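Local coordinates for GMP reductase (Trypanosoma brucei brucei, PDB 6JIG), which probably catalyses the irreversible NADPH-dependent deamination of GMP to IMP, and carries a CBS module through which guanine nucleotides regulate it allosterically, at residues T173-S178 and L203-T208; T183-K188 and A192-V197. The protein carries 1 engineered substitution. One frame throughout, in Å; residues are numbered along the deposited sequence.

Contact 1: residues T173-S178 and L203-T208. With 5GP (guanosine-5'-monophosphate), chain C.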
# COMPACT_ATOMS: atom_id res chain seq x y z
N THR A 173 -12.09 70.49 -12.33
CA THR A 173 -12.83 70.50 -13.58
C THR A 173 -11.96 70.03 -14.74
O THR A 173 -12.37 70.16 -15.90
CB THR A 173 -13.40 71.89 -13.90
OG1 THR A 173 -12.37 72.88 -13.77
CG2 THR A 173 -14.54 72.24 -12.95
N ASN A 174 -10.78 69.50 -14.46
CA ASN A 174 -9.83 69.12 -15.50
C ASN A 174 -10.09 67.66 -15.87
O ASN A 174 -9.62 66.75 -15.19
CB ASN A 174 -8.39 69.33 -15.03
CG ASN A 174 -7.38 69.10 -16.13
OD1 ASN A 174 -7.71 68.59 -17.20
ND2 ASN A 174 -6.14 69.49 -15.89
N THR A 175 -10.82 67.45 -16.96
CA THR A 175 -11.05 66.10 -17.47
C THR A 175 -9.81 65.48 -18.11
O THR A 175 -9.83 64.30 -18.46
CB THR A 175 -12.21 66.11 -18.47
OG1 THR A 175 -11.97 67.12 -19.46
CG2 THR A 175 -13.53 66.38 -17.76
N SER A 176 -8.72 66.24 -18.25
CA SER A 176 -7.46 65.74 -18.76
C SER A 176 -6.39 65.72 -17.69
O SER A 176 -5.20 65.70 -18.01
CB SER A 176 -6.98 66.57 -19.95
OG SER A 176 -7.87 66.42 -21.03
N ILE A 177 -6.79 65.77 -16.41
CA ILE A 177 -5.82 65.95 -15.34
C ILE A 177 -4.76 64.86 -15.42
O ILE A 177 -5.05 63.69 -15.73
CB ILE A 177 -6.53 65.97 -13.98
CG1 ILE A 177 -5.57 66.37 -12.86
CG2 ILE A 177 -7.14 64.60 -13.66
CD1 ILE A 177 -6.28 66.81 -11.60
N SER A 178 -3.52 65.23 -15.17
CA SER A 178 -2.41 64.29 -15.20
C SER A 178 -2.27 63.61 -13.85
O SER A 178 -2.88 64.00 -12.85
CB SER A 178 -1.12 65.00 -15.59
OG SER A 178 -0.58 65.69 -14.47
N LEU A 203 -21.23 65.61 -11.59
CA LEU A 203 -20.16 64.64 -11.38
C LEU A 203 -19.81 63.94 -12.69
O LEU A 203 -20.67 63.34 -13.33
CB LEU A 203 -20.59 63.63 -10.33
CG LEU A 203 -19.63 62.48 -10.04
CD1 LEU A 203 -18.33 63.02 -9.45
CD2 LEU A 203 -20.30 61.51 -9.10
N LEU A 204 -18.53 64.01 -13.08
CA LEU A 204 -18.06 63.34 -14.30
C LEU A 204 -17.17 62.14 -14.02
O LEU A 204 -17.42 61.05 -14.54
CB LEU A 204 -17.31 64.34 -15.19
CG LEU A 204 -18.09 65.58 -15.62
CD1 LEU A 204 -17.18 66.50 -16.41
CD2 LEU A 204 -19.31 65.18 -16.42
N TYR A 205 -16.12 62.31 -13.21
CA TYR A 205 -15.23 61.21 -12.85
C TYR A 205 -14.88 61.30 -11.37
O TYR A 205 -15.21 62.28 -10.69
CB TYR A 205 -13.92 61.23 -13.66
CG TYR A 205 -14.09 61.26 -15.16
CD1 TYR A 205 -14.37 60.10 -15.87
CD2 TYR A 205 -13.98 62.45 -15.86
CE1 TYR A 205 -14.54 60.13 -17.25
CE2 TYR A 205 -14.14 62.49 -17.23
CZ TYR A 205 -14.42 61.34 -17.92
OH TYR A 205 -14.59 61.40 -19.29
N LEU A 206 -14.19 60.28 -10.89
CA LEU A 206 -13.57 60.29 -9.57
C LEU A 206 -12.15 59.77 -9.68
O LEU A 206 -11.91 58.78 -10.39
CB LEU A 206 -14.38 59.45 -8.58
CG LEU A 206 -13.71 59.23 -7.22
CD1 LEU A 206 -13.68 60.56 -6.45
CD2 LEU A 206 -14.44 58.13 -6.43
N VAL A 207 -11.22 60.43 -9.01
CA VAL A 207 -9.86 59.93 -8.85
C VAL A 207 -9.62 59.67 -7.37
O VAL A 207 -9.89 60.54 -6.53
CB VAL A 207 -8.81 60.90 -9.41
CG1 VAL A 207 -7.44 60.22 -9.47
CG2 VAL A 207 -9.23 61.40 -10.79
N THR A 208 -9.13 58.47 -7.04
CA THR A 208 -8.90 58.08 -5.66
C THR A 208 -7.42 57.92 -5.37
O THR A 208 -6.63 57.56 -6.25
CB THR A 208 -9.62 56.77 -5.31
OG1 THR A 208 -8.94 55.69 -5.96
CG2 THR A 208 -11.04 56.80 -5.78
P 5GP C . -11.05 52.40 -1.78
O1P 5GP C . -9.90 53.23 -1.28
O2P 5GP C . -12.20 53.19 -2.36
O3P 5GP C . -11.38 51.13 -1.01
O5' 5GP C . -10.52 51.81 -3.15
C5' 5GP C . -11.19 52.19 -4.33
C4' 5GP C . -10.89 51.25 -5.46
O4' 5GP C . -12.17 50.88 -6.06
C3' 5GP C . -10.07 51.92 -6.56
O3' 5GP C . -9.19 50.98 -7.18
C2' 5GP C . -11.15 52.39 -7.53
O2' 5GP C . -10.72 52.61 -8.86
C1' 5GP C . -12.18 51.26 -7.42
N9 5GP C . -13.52 51.70 -7.80
C8 5GP C . -14.16 51.27 -8.90
N7 5GP C . -15.34 51.92 -9.00
C5 5GP C . -15.42 52.79 -7.96
C6 5GP C . -16.39 53.70 -7.57
O6 5GP C . -17.44 53.82 -8.24
N1 5GP C . -16.19 54.44 -6.48
C2 5GP C . -15.08 54.31 -5.74
N2 5GP C . -14.93 55.09 -4.64
N3 5GP C . -14.10 53.42 -6.10
C4 5GP C . -14.26 52.65 -7.21

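Contact 2: residues T183-K188 and A192-V197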
# COMPACT_ATOMS: atom_id res chain seq x y z
N THR A 183 -1.90 64.15 -8.05
CA THR A 183 -1.06 63.86 -6.89
C THR A 183 -0.81 65.13 -6.08
O THR A 183 -0.87 65.12 -4.85
CB THR A 183 0.26 63.25 -7.34
OG1 THR A 183 0.03 62.00 -8.01
CG2 THR A 183 1.18 63.01 -6.15
N HIS A 184 -0.54 66.23 -6.78
CA HIS A 184 -0.36 67.51 -6.13
C HIS A 184 -1.63 67.95 -5.41
O HIS A 184 -1.57 68.43 -4.27
CB HIS A 184 0.07 68.54 -7.16
CG HIS A 184 0.01 69.95 -6.67
ND1 HIS A 184 0.96 70.49 -5.83
CD2 HIS A 184 -0.89 70.93 -6.90
CE1 HIS A 184 0.65 71.74 -5.57
NE2 HIS A 184 -0.47 72.04 -6.20
N LEU A 185 -2.79 67.79 -6.04
CA LEU A 185 -4.03 68.19 -5.39
C LEU A 185 -4.29 67.39 -4.13
O LEU A 185 -4.77 67.92 -3.12
CB LEU A 185 -5.21 68.04 -6.35
CG LEU A 185 -5.26 68.95 -7.57
CD1 LEU A 185 -6.52 68.65 -8.38
CD2 LEU A 185 -5.21 70.41 -7.13
N MET A 186 -3.98 66.09 -4.17
CA MET A 186 -4.17 65.26 -2.98
C MET A 186 -3.17 65.61 -1.90
O MET A 186 -3.52 65.69 -0.72
CB MET A 186 -4.06 63.78 -3.36
CG MET A 186 -5.26 63.29 -4.15
SD MET A 186 -5.07 61.61 -4.82
CE MET A 186 -6.74 61.38 -5.43
N ARG A 187 -1.90 65.83 -2.28
CA ARG A 187 -0.89 66.20 -1.29
C ARG A 187 -1.22 67.53 -0.64
O ARG A 187 -1.21 67.66 0.58
CB ARG A 187 0.49 66.23 -1.95
CG ARG A 187 1.28 64.96 -1.76
CD ARG A 187 2.78 65.22 -1.78
NE ARG A 187 3.25 65.54 -3.12
CZ ARG A 187 3.90 64.69 -3.92
NH1 ARG A 187 4.16 63.46 -3.50
NH2 ARG A 187 4.29 65.07 -5.12
N LYS A 188 -1.55 68.54 -1.46
CA LYS A 188 -1.86 69.86 -0.92
C LYS A 188 -3.19 69.86 -0.18
O LYS A 188 -3.29 70.39 0.94
CB LYS A 188 -1.87 70.90 -2.05
N ALA A 192 -8.15 62.18 -0.06
CA ALA A 192 -7.98 60.89 -0.72
C ALA A 192 -8.90 60.69 -1.91
O ALA A 192 -8.87 59.62 -2.54
CB ALA A 192 -8.18 59.75 0.29
N ASN A 193 -9.72 61.69 -2.23
CA ASN A 193 -10.67 61.60 -3.32
C ASN A 193 -10.76 62.96 -3.99
O ASN A 193 -10.97 63.97 -3.32
CB ASN A 193 -12.05 61.17 -2.83
CG ASN A 193 -12.10 59.72 -2.42
OD1 ASN A 193 -12.05 58.83 -3.26
ND2 ASN A 193 -12.21 59.46 -1.12
N VAL A 194 -10.59 62.98 -5.31
CA VAL A 194 -10.78 64.18 -6.11
C VAL A 194 -11.80 63.87 -7.19
O VAL A 194 -11.48 63.26 -8.22
CB VAL A 194 -9.45 64.67 -6.72
CG1 VAL A 194 -9.70 65.87 -7.63
CG2 VAL A 194 -8.46 65.03 -5.62
N PRO A 195 -13.06 64.24 -6.99
CA PRO A 195 -14.03 64.16 -8.08
C PRO A 195 -13.72 65.18 -9.16
O PRO A 195 -13.17 66.25 -8.90
CB PRO A 195 -15.36 64.46 -7.39
CG PRO A 195 -14.99 65.22 -6.18
CD PRO A 195 -13.65 64.75 -5.74
N ILE A 196 -14.05 64.81 -10.40
CA ILE A 196 -13.97 65.70 -11.55
C ILE A 196 -15.39 66.06 -11.92
O ILE A 196 -16.21 65.18 -12.19
CB ILE A 196 -13.24 65.04 -12.73
CG1 ILE A 196 -11.93 64.40 -12.28
CG2 ILE A 196 -13.05 66.06 -13.88
CD1 ILE A 196 -10.95 65.35 -11.65
N VAL A 197 -15.71 67.36 -11.93
CA VAL A 197 -17.06 67.80 -12.24
C VAL A 197 -17.04 68.65 -13.51
O VAL A 197 -16.00 69.13 -13.95
CB VAL A 197 -17.71 68.59 -11.09
CG1 VAL A 197 -17.90 67.69 -9.88
CG2 VAL A 197 -16.87 69.80 -10.74

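Contact 1: residues T173-S178 and L203-T208
Thr175 meets Leu204 and Tyr205 at a classic beta bulge in the second CBS motif of the chain, where a loop comes down on strand 203-208. One methyl makes the close contacts. A chi1 of 52° turns Thr175 CG2 anti to the carbonyl carbon, and from there it reaches the strand, lying 3.9 Å from Leu204 CD1 and 4.0 Å from Tyr205 CE2. It approaches the tyrosine ring at its edge, in the ring plane, so there is no CH-pi contact. The bulge is consistent with this double contact: Leu204 and Tyr205 both stand opposite Ile196 of strand 193-197, and both side chains start out toward the loop.

Residues 174-177 form a type I turn, closed by Ile177 N to Asn174 O at 3.2 Å. Asn174 reinforces it with an Asx turn: its OD1 takes the N-H of Ser176 at 2.8 Å, in a bent bond (140° at the hydrogen) with the donor 34° off the carbonyl plane.

Further along the strand lies a GMP pocket. Leu206 CD2 rests 3.6 Å from the guanine N2. Thr208 OG1 N-caps the next helix by bonding to the backbone N of Asp211, whose carboxylate binds the nucleotide, and also lies 4.0 Å from the ribose C3'.

Contact 2: residues T183-K188 and A192-V197
Met186 and Val194 carry the apolar part of this helix-on-strand contact, in which helix 179-189 of the second CBS motif packs against the strand that follows it. Met186 CG sits 3.9 Å from Val194 CG2, and the thioether chain, extended beyond CG (chi2 and chi3 both 172°), runs on past the valine to leave its terminal CE 4.0 Å from the same methyl. Val194 starts out toward the helix. Its other branch serves a second partner one residue back along the helix: CG1 meets Leu185 CD1 at 4.3 Å.

The contact with a polar atom is of similar length. Met186 CE comes to 4.0 Å from Ala192 O, a methyl against a backbone carbonyl, and no hydrogen bond joins the two segments.

The short axes pass 9.0 Å apart at 130°, the chain having reversed through a tight connection after the helix. Beyond the pair, Leu185 also packs on Ile177 and Met186 on Val212 of helix 209-216. Leu152 of a second subunit packs on Met186, and its backbone O accepts a hydrogen bond from Arg187 NH1, while Val194 pairs through its backbone with Val207 of strand 203-208, the central strand of a three-stranded antiparallel sheet edged by strands 99-100 and 193-197.

Both contacts belong to one CBS motif, and the segments of contact 2 fall between those of contact 1 in the sequence. Their strands are neighbours in one antiparallel sheet: Leu204 N and Ile196 O, 2.7 Å apart, and Tyr205 O and Ile196 N probably make the hydrogen bonds that join them. Contact 1 is a surface contact, a loop touching the strand through one threonine methyl, though strand 203-208 also reaches a bound nucleotide. Contact 2, made by a helix, is partly buried and takes part in a subunit interface. Both are apolar, but contact 2 buries more surface (189 against 134 Å²) and adds a methyl-to-carbonyl approach. Met186 CE, 3.4 Å from Val207 O, ties its helix to the strand of contact 1.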